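PDB 3CNE: protein ppBat from Bacteroides thetaiotaomicron VPI-5482, which binds flavins such as lumichrome, riboflavin, FMN and FAD as a homodimer and may serve as a flavin store, apparently without protease or chaperone activity. Local coordinates for residues K4-V10 with F67-S73; S38-E42 with V53-I57; V78-Q82 with M115-F119. All blocks are in the same frame, centred on the assembly; numbering follows the deposited sequence.

Overall arrangement
The three contacts run from the core of a DJ-1/PfpI-type domain to its surface. Contact 1 is the buried one: strands 4-9 and 69-73 lie side by side in the main sheet, joined by regular backbone hydrogen bonds. In contact 2 a largely exposed loop meets segment 53-57 at the edge of the same sheet through one backbone hydrogen bond, from V53, and the packing of V56 and K41; I57 touches L8 of contact 1. In contact 3, partly buried, a turn and a helix meet without any hydrogen bond, through selenomethionine, aromatic and aliphatic groups. F72 packs on M116 and V78, tying contacts 1 and 3 together, whereas contacts 2 and 3 stay about 8 Å apart at their nearest atoms.

Contact 1. Residues K4-V10 with F67-S73; sequences KVAVLAV and FDALVFS
Apolar side chains fill both faces of this parallel strand pair. On one, V5 CG1 meets V71 CG2 at 3.7 Å and V7 CG2 lies 4.2 Å from V71 CB, all three valines being t rotamers. On the other, L8 (m, t) brings CD1 to 3.9 Å from L70 CD1, V10 CG1 approaches F72 CZ at 3.6 Å, and A6 CB sits over the F67 ring, 3.9 Å from its centroid, as a CH-pi contact. Both strands are extended, in register V5-A69 through A9-S73 with CA-CA distances of 4.7 to 5.3 Å; their axes approach to 4.6 Å and cross at -23°. Hydrogen bonds alternate in direction: A6 N to A69 O (2.9 Å), V71 N to A6 O (2.8 Å), L8 N to V71 O (2.8 Å) and S73 N to L8 O (2.9 Å). At the polar end, D68 N donates to K4 O (2.8 Å) and K4 N to D68 OD2 (2.8 Å), so D68 closes the pairing at both backbone groups of K4. These are central strands of the sheet in a DJ-1/PfpI alpha/beta fold, flanked by strands 31-36 and 106-110, with helix 15-27 over V7 and V71 and helix 88-102 over L8, L70 and F72.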
loop_
_atom_site.group_PDB
_atom_site.type_symbol
_atom_site.label_atom_id
_atom_site.label_comp_id
_atom_site.label_asym_id
_atom_site.label_seq_id
_atom_site.Cartn_x
_atom_site.Cartn_y
_atom_site.Cartn_z
ATOM N N LYS A 4 -5.317 20.944 0.719
ATOM C CA LYS A 4 -6.006 19.843 0.057
ATOM C C LYS A 4 -5.109 19.241 -1.035
ATOM O O LYS A 4 -4.462 19.974 -1.760
ATOM C CB LYS A 4 -7.337 20.320 -0.507
ATOM C CG LYS A 4 -8.195 21.025 0.537
ATOM C CD LYS A 4 -9.647 21.145 0.110
ATOM C CE LYS A 4 -10.437 22.010 1.102
ATOM N NZ LYS A 4 -11.900 22.011 0.763
ATOM N N VAL A 5 -5.071 17.910 -1.113
ATOM C CA VAL A 5 -4.193 17.191 -2.045
ATOM C C VAL A 5 -5.047 16.485 -3.081
ATOM O O VAL A 5 -5.989 15.764 -2.733
ATOM C CB VAL A 5 -3.323 16.098 -1.310
ATOM C CG1 VAL A 5 -2.331 15.472 -2.253
ATOM C CG2 VAL A 5 -2.602 16.688 -0.100
ATOM N N ALA A 6 -4.740 16.691 -4.355
ATOM C CA ALA A 6 -5.320 15.846 -5.380
ATOM C C ALA A 6 -4.345 14.716 -5.638
ATOM O O ALA A 6 -3.194 14.936 -6.037
ATOM C CB ALA A 6 -5.606 16.639 -6.665
ATOM N N VAL A 7 -4.809 13.490 -5.383
ATOM C CA VAL A 7 -4.033 12.300 -5.643
ATOM C C VAL A 7 -4.452 11.672 -6.982
ATOM O O VAL A 7 -5.627 11.365 -7.193
ATOM C CB VAL A 7 -4.202 11.283 -4.496
ATOM C CG1 VAL A 7 -3.333 10.056 -4.731
ATOM C CG2 VAL A 7 -3.827 11.952 -3.154
ATOM N N LEU A 8 -3.474 11.449 -7.862
ATOM C CA LEU A 8 -3.750 10.812 -9.149
ATOM C C LEU A 8 -3.283 9.380 -9.129
ATOM O O LEU A 8 -2.088 9.117 -8.912
ATOM C CB LEU A 8 -3.061 11.566 -10.280
ATOM C CG LEU A 8 -3.223 13.087 -10.363
ATOM C CD1 LEU A 8 -2.475 13.608 -11.595
ATOM C CD2 LEU A 8 -4.685 13.504 -10.426
ATOM N N ALA A 9 -4.233 8.466 -9.338
ATOM C CA ALA A 9 -3.960 7.034 -9.372
ATOM C C ALA A 9 -4.107 6.500 -10.797
ATOM O O ALA A 9 -5.179 6.617 -11.404
ATOM C CB ALA A 9 -4.889 6.284 -8.395
ATOM N N VAL A 10 -3.015 5.990 -11.368
ATOM C CA VAL A 10 -3.090 5.477 -12.722
ATOM C C VAL A 10 -3.680 4.056 -12.660
ATOM O O VAL A 10 -3.956 3.559 -11.590
ATOM C CB VAL A 10 -1.733 5.497 -13.426
ATOM C CG1 VAL A 10 -1.346 6.974 -13.737
ATOM C CG2 VAL A 10 -0.633 4.747 -12.595
ATOM N N PHE A 67 -7.092 22.856 -5.122
ATOM C CA PHE A 67 -6.165 21.995 -4.405
ATOM C C PHE A 67 -4.848 22.730 -4.194
ATOM O O PHE A 67 -4.570 23.712 -4.880
ATOM C CB PHE A 67 -5.969 20.693 -5.169
ATOM C CG PHE A 67 -7.197 19.818 -5.196
ATOM C CD1 PHE A 67 -7.404 18.859 -4.215
ATOM C CD2 PHE A 67 -8.147 19.958 -6.208
ATOM C CE1 PHE A 67 -8.545 18.038 -4.244
ATOM C CE2 PHE A 67 -9.286 19.142 -6.239
ATOM C CZ PHE A 67 -9.481 18.182 -5.259
ATOM N N ASP A 68 -4.067 22.281 -3.215
ATOM C CA ASP A 68 -2.780 22.909 -2.900
ATOM C C ASP A 68 -1.598 22.084 -3.426
ATOM O O ASP A 68 -0.473 22.561 -3.512
ATOM C CB ASP A 68 -2.676 23.062 -1.390
ATOM C CG ASP A 68 -3.766 23.957 -0.834
ATOM O OD1 ASP A 68 -3.638 25.183 -0.972
ATOM O OD2 ASP A 68 -4.764 23.447 -0.304
ATOM N N ALA A 69 -1.880 20.815 -3.732
ATOM C CA ALA A 69 -0.846 19.824 -3.998
ATOM C C ALA A 69 -1.398 18.774 -4.937
ATOM O O ALA A 69 -2.591 18.500 -4.925
ATOM C CB ALA A 69 -0.367 19.156 -2.700
ATOM N N LEU A 70 -0.505 18.215 -5.751
ATOM C CA LEU A 70 -0.793 17.059 -6.579
ATOM C C LEU A 70 0.179 15.954 -6.195
ATOM O O LEU A 70 1.389 16.196 -6.073
ATOM C CB LEU A 70 -0.639 17.413 -8.046
ATOM C CG LEU A 70 -1.007 16.407 -9.149
ATOM C CD1 LEU A 70 -1.288 17.136 -10.446
ATOM C CD2 LEU A 70 0.162 15.451 -9.394
ATOM N N VAL A 71 -0.359 14.749 -5.988
ATOM C CA VAL A 71 0.451 13.533 -5.881
ATOM C C VAL A 71 0.271 12.698 -7.154
ATOM O O VAL A 71 -0.855 12.437 -7.575
ATOM C CB VAL A 71 0.070 12.651 -4.654
ATOM C CG1 VAL A 71 0.740 11.325 -4.721
ATOM C CG2 VAL A 71 0.455 13.358 -3.331
ATOM N N PHE A 72 1.378 12.319 -7.787
ATOM C CA PHE A 72 1.301 11.380 -8.904
ATOM C C PHE A 72 1.749 10.013 -8.410
ATOM O O PHE A 72 2.933 9.793 -8.107
ATOM C CB PHE A 72 2.158 11.782 -10.107
ATOM C CG PHE A 72 2.010 10.815 -11.260
ATOM C CD1 PHE A 72 0.914 10.910 -12.124
ATOM C CD2 PHE A 72 2.905 9.767 -11.430
ATOM C CE1 PHE A 72 0.725 9.968 -13.189
ATOM C CE2 PHE A 72 2.749 8.857 -12.487
ATOM C CZ PHE A 72 1.649 8.960 -13.358
ATOM N N SER A 73 0.793 9.102 -8.332
ATOM C CA SER A 73 1.058 7.780 -7.785
ATOM C C SER A 73 1.213 6.798 -8.955
ATOM O O SER A 73 0.257 6.467 -9.660
ATOM C CB SER A 73 -0.063 7.379 -6.819
ATOM O OG SER A 73 0.394 6.428 -5.869
#

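Contact 2. Residues S38-E42 with V53-I57; sequences SDTKE and VDDVI
This is a loop-to-edge contact at the rim of the main sheet, where the irregular segment 38-42, between strands 31-36 and 42-44, lies against the chain that leaves the hairpin 42-44/50-52 and enters the short strand 55-56. A single backbone hydrogen bond joins the segments, V53 N to K41 O at 2.9 Å and nearly straight (176°), with the K41 and V53 CA atoms 5.3 Å apart. It adds a link just beyond the paired strands of the hairpin, and the V53 side chain packs on M49 of the second subunit. The second anchor is V56 (m), whose CA-to-CB bond points toward the loop: its CG1 rests 3.4 Å from T40 C and 3.5 Å from K41 N, so a methyl group packs on the peptide plane. K41 (m, t, m, t) lays its aliphatic chain along D54 to V56, with CD 3.4 Å from D54 O. Each segment also braces itself: E42 N donates to T40 OG1 (3.2 Å), an ST turn that leads the loop into strand 42-44, and V56 N makes a weak bond to D55 OD1 (2.9 Å), an atom that also bonds N59. Strand 31-36 is the sheet neighbour of 55-56, and D54 OD2 accepts from V34 N there, while I57 turns to Y89 and L93 of helix 88-102.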
loop_
_atom_site.group_PDB
_atom_site.type_symbol
_atom_site.label_atom_id
_atom_site.label_comp_id
_atom_site.label_asym_id
_atom_site.label_seq_id
_atom_site.Cartn_x
_atom_site.Cartn_y
_atom_site.Cartn_z
ATOM N N SER A 38 -8.199 7.318 -15.582
ATOM C CA SER A 38 -8.900 6.238 -16.229
ATOM C C SER A 38 -10.257 6.772 -16.670
ATOM O O SER A 38 -10.584 7.936 -16.413
ATOM C CB SER A 38 -9.044 5.025 -15.276
ATOM O OG SER A 38 -9.518 3.898 -16.002
ATOM N N ASP A 39 -11.037 5.921 -17.331
ATOM C CA ASP A 39 -12.363 6.310 -17.802
ATOM C C ASP A 39 -13.443 6.141 -16.729
ATOM O O ASP A 39 -14.553 6.689 -16.865
ATOM C CB ASP A 39 -12.712 5.505 -19.070
ATOM C CG ASP A 39 -12.698 4.008 -18.844
ATOM O OD1 ASP A 39 -11.705 3.488 -18.280
ATOM O OD2 ASP A 39 -13.681 3.338 -19.244
ATOM N N THR A 40 -13.141 5.352 -15.687
ATOM C CA THR A 40 -14.019 5.174 -14.528
ATOM C C THR A 40 -13.218 5.199 -13.219
ATOM O O THR A 40 -12.005 5.029 -13.217
ATOM C CB THR A 40 -14.818 3.814 -14.563
ATOM O OG1 THR A 40 -13.971 2.753 -14.108
ATOM C CG2 THR A 40 -15.334 3.475 -15.969
ATOM N N LYS A 41 -13.927 5.374 -12.111
ATOM C CA LYS A 41 -13.335 5.394 -10.762
ATOM C C LYS A 41 -12.687 4.076 -10.341
ATOM O O LYS A 41 -11.981 4.013 -9.310
ATOM C CB LYS A 41 -14.437 5.649 -9.729
ATOM C CG LYS A 41 -15.072 6.950 -9.793
ATOM C CD LYS A 41 -15.822 7.243 -8.506
ATOM C CE LYS A 41 -17.181 6.569 -8.427
ATOM N NZ LYS A 41 -17.893 7.057 -7.182
ATOM N N GLU A 42 -12.998 3.009 -11.072
ATOM C CA GLU A 42 -12.565 1.671 -10.704
ATOM C C GLU A 42 -11.234 1.372 -11.393
ATOM O O GLU A 42 -11.144 1.433 -12.629
ATOM C CB GLU A 42 -13.623 0.636 -11.104
ATOM C CG GLU A 42 -13.233 -0.745 -10.652
ATOM C CD GLU A 42 -14.192 -1.830 -11.093
ATOM O OE1 GLU A 42 -15.413 -1.725 -10.815
ATOM O OE2 GLU A 42 -13.692 -2.804 -11.696
ATOM N N VAL A 53 -11.915 4.531 -6.439
ATOM C CA VAL A 53 -11.396 5.792 -5.898
ATOM C C VAL A 53 -12.533 6.838 -5.912
ATOM O O VAL A 53 -13.688 6.456 -6.089
ATOM C CB VAL A 53 -10.105 6.243 -6.602
ATOM C CG1 VAL A 53 -9.012 5.145 -6.510
ATOM C CG2 VAL A 53 -10.373 6.631 -8.096
ATOM N N ASP A 54 -12.217 8.123 -5.693
ATOM C CA ASP A 54 -13.249 9.130 -5.468
ATOM C C ASP A 54 -13.868 9.658 -6.758
ATOM O O ASP A 54 -15.035 10.056 -6.773
ATOM C CB ASP A 54 -12.703 10.302 -4.641
ATOM C CG ASP A 54 -12.229 9.859 -3.235
ATOM O OD1 ASP A 54 -12.950 9.050 -2.596
ATOM O OD2 ASP A 54 -11.139 10.287 -2.799
ATOM N N ASP A 55 -13.080 9.718 -7.825
ATOM C CA ASP A 55 -13.526 10.401 -9.042
ATOM C C ASP A 55 -12.551 10.054 -10.161
ATOM O O ASP A 55 -11.552 9.348 -9.944
ATOM C CB ASP A 55 -13.502 11.906 -8.798
ATOM C CG ASP A 55 -14.547 12.667 -9.608
ATOM O OD1 ASP A 55 -15.109 12.139 -10.606
ATOM O OD2 ASP A 55 -14.763 13.822 -9.244
ATOM N N VAL A 56 -12.851 10.567 -11.352
ATOM C CA VAL A 56 -11.994 10.393 -12.504
ATOM C C VAL A 56 -11.290 11.720 -12.790
ATOM O O VAL A 56 -11.782 12.770 -12.412
ATOM C CB VAL A 56 -12.777 9.938 -13.739
ATOM C CG1 VAL A 56 -13.457 8.590 -13.496
ATOM C CG2 VAL A 56 -13.809 11.012 -14.214
ATOM N N ILE A 57 -10.145 11.644 -13.470
ATOM C CA ILE A 57 -9.292 12.799 -13.710
ATOM C C ILE A 57 -9.964 13.860 -14.588
ATOM O O ILE A 57 -9.619 15.048 -14.492
ATOM C CB ILE A 57 -7.907 12.374 -14.304
ATOM C CG1 ILE A 57 -6.953 13.587 -14.351
ATOM C CG2 ILE A 57 -8.057 11.699 -15.692
ATOM C CD1 ILE A 57 -5.487 13.202 -14.216
#

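Contact 3. Residues V78-Q82 with M115-F119; sequences VPVFQ and MMFDF
M116, F81 and V78 form the heart of this contact between the turn 78-82 and helix 113-119. M115 and M116 are both selenomethionines. The m, m, m rotamer of M116 curls its end onto the F81 ring: SE lies 4.0 Å from the F81 centroid, 12° off the normal, and CE 3.7 Å from it, a Met-aromatic contact with a CH-pi component. F81 (t) points toward the helix and also brings CE2 to 4.1 Å from F119 CD2. V78 (t) places CG1 3.8 Å from M115 CE and 4.2 Å from M116 SE. The turn is held by F81 N to V78 O (2.9 Å) and the helix by F119 N to M115 O (2.9 Å); the closest CA atoms, V78 and M116, are 8.4 Å apart, so side chains alone bridge the gap. The side chain of V78 lies about 5 Å from the zinc ion bound by C74 and C111. With no hydrogen bond between the segments, cohesion beside the metal site rests on dispersion and the Met-aromatic contact, with selenium in the place of methionine sulfur.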
loop_
_atom_site.group_PDB
_atom_site.type_symbol
_atom_site.label_atom_id
_atom_site.label_comp_id
_atom_site.label_asym_id
_atom_site.label_seq_id
_atom_site.Cartn_x
_atom_site.Cartn_y
_atom_site.Cartn_z
ATOM N N VAL A 78 2.176 3.492 -16.374
ATOM C CA VAL A 78 3.017 4.600 -16.870
ATOM C C VAL A 78 3.943 4.203 -18.041
ATOM O O VAL A 78 4.057 4.946 -19.012
ATOM C CB VAL A 78 3.826 5.235 -15.729
ATOM C CG1 VAL A 78 4.772 6.299 -16.259
ATOM C CG2 VAL A 78 2.850 5.820 -14.687
ATOM N N PRO A 79 4.617 3.051 -17.954
ATOM C CA PRO A 79 5.420 2.643 -19.129
ATOM C C PRO A 79 4.631 2.343 -20.428
ATOM O O PRO A 79 5.243 2.153 -21.487
ATOM C CB PRO A 79 6.163 1.412 -18.621
ATOM C CG PRO A 79 6.172 1.576 -17.109
ATOM C CD PRO A 79 4.788 2.101 -16.841
ATOM N N VAL A 80 3.296 2.336 -20.379
ATOM C CA VAL A 80 2.519 2.286 -21.636
ATOM C C VAL A 80 1.854 3.607 -21.974
ATOM O O VAL A 80 1.185 3.715 -22.993
ATOM C CB VAL A 80 1.455 1.130 -21.692
ATOM C CG1 VAL A 80 2.148 -0.202 -21.729
ATOM C CG2 VAL A 80 0.434 1.203 -20.544
ATOM N N PHE A 81 2.046 4.608 -21.112
ATOM C CA PHE A 81 1.443 5.919 -21.292
ATOM C C PHE A 81 1.672 6.447 -22.714
ATOM O O PHE A 81 0.744 6.971 -23.339
ATOM C CB PHE A 81 1.997 6.897 -20.249
ATOM C CG PHE A 81 1.565 8.321 -20.461
ATOM C CD1 PHE A 81 0.336 8.772 -19.983
ATOM C CD2 PHE A 81 2.396 9.224 -21.118
ATOM C CE1 PHE A 81 -0.049 10.101 -20.176
ATOM C CE2 PHE A 81 2.003 10.542 -21.329
ATOM C CZ PHE A 81 0.770 10.969 -20.852
ATOM N N GLN A 82 2.903 6.277 -23.213
ATOM C CA GLN A 82 3.326 6.837 -24.508
ATOM C C GLN A 82 2.623 6.211 -25.698
ATOM O O GLN A 82 2.294 6.931 -26.644
ATOM C CB GLN A 82 4.849 6.818 -24.683
ATOM C CG GLN A 82 5.539 8.023 -23.997
ATOM C CD GLN A 82 6.973 8.328 -24.513
ATOM O OE1 GLN A 82 7.247 8.295 -25.729
ATOM N NE2 GLN A 82 7.878 8.643 -23.581
HETATM N N MSE A 115 9.053 11.929 -14.463
HETATM C CA MSE A 115 9.038 11.919 -15.927
HETATM C C MSE A 115 7.719 12.472 -16.449
HETATM O O MSE A 115 7.701 13.261 -17.393
HETATM C CB MSE A 115 9.287 10.522 -16.459
HETATM C CG MSE A 115 9.434 10.457 -17.976
HETATM SE SE MSE A 115 9.368 8.604 -18.593
HETATM C CE MSE A 115 7.506 8.081 -18.210
HETATM N N MSE A 116 6.619 12.074 -15.812
HETATM C CA MSE A 116 5.304 12.622 -16.160
HETATM C C MSE A 116 5.323 14.155 -16.007
HETATM O O MSE A 116 4.804 14.886 -16.853
HETATM C CB MSE A 116 4.210 11.976 -15.306
HETATM C CG MSE A 116 4.087 10.464 -15.540
HETATM SE SE MSE A 116 3.452 10.094 -17.373
HETATM C CE MSE A 116 1.643 10.616 -17.114
ATOM N N PHE A 117 5.916 14.623 -14.909
ATOM C CA PHE A 117 6.110 16.048 -14.683
ATOM C C PHE A 117 6.960 16.661 -15.801
ATOM O O PHE A 117 6.566 17.675 -16.379
ATOM C CB PHE A 117 6.748 16.314 -13.294
ATOM C CG PHE A 117 5.880 15.914 -12.109
ATOM C CD1 PHE A 117 4.503 15.752 -12.236
ATOM C CD2 PHE A 117 6.457 15.742 -10.845
ATOM C CE1 PHE A 117 3.700 15.406 -11.104
ATOM C CE2 PHE A 117 5.674 15.401 -9.722
ATOM C CZ PHE A 117 4.293 15.225 -9.861
ATOM N N ASP A 118 8.097 16.029 -16.116
ATOM C CA ASP A 118 9.027 16.532 -17.116
ATOM C C ASP A 118 8.359 16.757 -18.461
ATOM O O ASP A 118 8.594 17.786 -19.103
ATOM C CB ASP A 118 10.242 15.602 -17.287
ATOM C CG ASP A 118 11.182 16.046 -18.453
ATOM O OD1 ASP A 118 10.726 16.693 -19.415
ATOM O OD2 ASP A 118 12.384 15.746 -18.448
ATOM N N PHE A 119 7.520 15.801 -18.868
ATOM C CA PHE A 119 6.823 15.849 -20.154
ATOM C C PHE A 119 6.087 17.163 -20.346
ATOM O O PHE A 119 5.935 17.642 -21.474
ATOM C CB PHE A 119 5.816 14.685 -20.279
ATOM C CG PHE A 119 6.443 13.331 -20.519
ATOM C CD1 PHE A 119 7.776 13.201 -20.858
ATOM C CD2 PHE A 119 5.652 12.181 -20.469
ATOM C CE1 PHE A 119 8.333 11.950 -21.104
ATOM C CE2 PHE A 119 6.185 10.932 -20.707
ATOM C CZ PHE A 119 7.528 10.808 -21.033
#